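Type III Pentaketide Synthase (Neurospora crassa, PDB 3EUO) catalyses the formation of pentaketides as a type III polyketide synthase, an acyltransferase of the chalcone/stilbene synthase family with the thiolase-like fold. Local coordinates at the interface of chains A and B. Coordinates in Å, arbitrary orientation; residue numbers count along the deposited sequence, not the author numbering. Chains: chain A/B, Type III Pentaketide Synthase.

The interface of chains A and B. Residues chain A 151, 155, 229, 231; chain B 105, 133-134.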
loop_
_atom_site.group_PDB
_atom_site.type_symbol
_atom_site.label_atom_id
_atom_site.label_comp_id
_atom_site.label_asym_id
_atom_site.label_seq_id
_atom_site.Cartn_x
_atom_site.Cartn_y
_atom_site.Cartn_z
ATOM N N ARG A 151 -10.694 3.991 -7.467
ATOM C CA ARG A 151 -11.466 4.823 -6.542
ATOM C C ARG A 151 -10.544 5.753 -5.752
ATOM O O ARG A 151 -10.863 6.933 -5.527
ATOM C CB ARG A 151 -12.282 3.925 -5.601
ATOM C CG ARG A 151 -13.040 4.666 -4.492
ATOM C CD ARG A 151 -13.900 3.714 -3.640
ATOM N NE ARG A 151 -13.154 2.536 -3.202
ATOM C CZ ARG A 151 -12.227 2.548 -2.247
ATOM N NH1 ARG A 151 -11.935 3.682 -1.617
ATOM N NH2 ARG A 151 -11.586 1.426 -1.929
ATOM N N ASN A 155 -10.485 9.959 -5.769
ATOM C CA ASN A 155 -10.391 10.851 -4.613
ATOM C C ASN A 155 -9.189 11.798 -4.727
ATOM O O ASN A 155 -9.294 12.986 -4.428
ATOM C CB ASN A 155 -10.299 10.044 -3.313
ATOM C CG ASN A 155 -11.586 9.296 -2.986
ATOM O OD1 ASN A 155 -12.677 9.698 -3.394
ATOM N ND2 ASN A 155 -11.462 8.220 -2.206
ATOM N N TRP A 229 -18.982 5.541 -7.331
ATOM C CA TRP A 229 -18.372 4.323 -6.830
ATOM C C TRP A 229 -18.958 3.961 -5.487
ATOM O O TRP A 229 -19.454 4.833 -4.758
ATOM C CB TRP A 229 -16.846 4.479 -6.726
ATOM C CG TRP A 229 -16.414 5.734 -6.028
ATOM C CD1 TRP A 229 -16.243 5.907 -4.692
ATOM C CD2 TRP A 229 -16.098 6.991 -6.643
ATOM N NE1 TRP A 229 -15.831 7.194 -4.426
ATOM C CE2 TRP A 229 -15.738 7.882 -5.607
ATOM C CE3 TRP A 229 -16.088 7.449 -7.969
ATOM C CZ2 TRP A 229 -15.376 9.216 -5.853
ATOM C CZ3 TRP A 229 -15.725 8.777 -8.215
ATOM C CH2 TRP A 229 -15.377 9.642 -7.158
ATOM N N ASN A 231 -17.977 1.163 -2.115
ATOM C CA ASN A 231 -17.102 0.183 -1.505
ATOM C C ASN A 231 -17.712 -0.282 -0.187
ATOM O O ASN A 231 -18.230 0.527 0.575
ATOM C CB ASN A 231 -15.686 0.749 -1.312
ATOM C CG ASN A 231 -15.643 1.905 -0.337
ATOM O OD1 ASN A 231 -16.124 2.997 -0.630
ATOM N ND2 ASN A 231 -15.068 1.670 0.835
ATOM N N HIS B 105 -12.139 8.046 6.046
ATOM C CA HIS B 105 -11.045 7.386 5.348
ATOM C C HIS B 105 -10.043 6.902 6.372
ATOM O O HIS B 105 -10.001 7.396 7.503
ATOM C CB HIS B 105 -10.258 8.341 4.454
ATOM C CG HIS B 105 -11.053 9.081 3.424
ATOM N ND1 HIS B 105 -11.881 10.137 3.738
ATOM C CD2 HIS B 105 -11.027 9.012 2.070
ATOM C CE1 HIS B 105 -12.379 10.647 2.624
ATOM N NE2 HIS B 105 -11.877 9.981 1.597
ATOM N N LEU B 133 -16.008 2.378 5.109
ATOM C CA LEU B 133 -14.759 3.124 5.277
ATOM C C LEU B 133 -13.866 2.965 4.041
ATOM O O LEU B 133 -13.690 1.850 3.537
ATOM C CB LEU B 133 -14.022 2.633 6.529
ATOM C CG LEU B 133 -12.634 3.189 6.865
ATOM C CD1 LEU B 133 -12.703 4.644 7.309
ATOM C CD2 LEU B 133 -12.018 2.332 7.972
ATOM N N GLU B 134 -13.343 4.076 3.530
ATOM C CA GLU B 134 -12.373 4.010 2.435
ATOM C C GLU B 134 -10.967 3.869 3.004
ATOM O O GLU B 134 -10.487 4.758 3.709
ATOM C CB GLU B 134 -12.476 5.226 1.514
ATOM C CG GLU B 134 -13.795 5.273 0.750
ATOM C CD GLU B 134 -13.819 6.348 -0.304
ATOM O OE1 GLU B 134 -13.189 6.171 -1.372
ATOM O OE2 GLU B 134 -14.485 7.375 -0.061
HETATM O O HOH W 1 -15.000 8.866 -2.248
#
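B:Glu134, at the start of strand 134-138, sends its carboxylate across the subunit boundary to A:Arg151 and A:Asn155, one turn apart on helix 145-162, and shows how a single acidic side chain can serve several partners at a two-fold interface. Dimers of this kind are typical of the chalcone synthase family, and the twin of the contact recurs with the chains exchanged. The two oxygens divide the work. B:Glu134 OE1 accepts a hydrogen bond, also a salt bridge, from the guanidinium NH1 of A:Arg151 at 2.8 Å, through its anti lone pair and close to the guanidinium plane. Guanidinium and carboxylate are nevertheless turned 68° apart. A:Asn155 ND2, also 2.8 Å from B:Glu134 OE1, donates from above the carboxylate plane, while the oxygen stays nearly in the amide plane. B:Glu134 OE2 instead meets the oxygen of a bridging water at 2.7 Å. This water also contacts A:Asn155 OD1 and sits at the indole edge, in the ring plane, where A:Trp229 NE1 reaches it. The asparagine thus uses both ends of its amide, which probably fixes its flip. With its chain bent at chi3 (49°), A:Arg151 presents NH1 to the acid, while the amide carbon CG of A:Asn231 sits over one guanidinium face, toward its rim. A:Asn231 OD1 lies 3.5 Å from B:Glu134 CG. A glutamine here would probably leave A:Arg151 without its opposite charge and put an NH2 where one oxygen now meets donors or water.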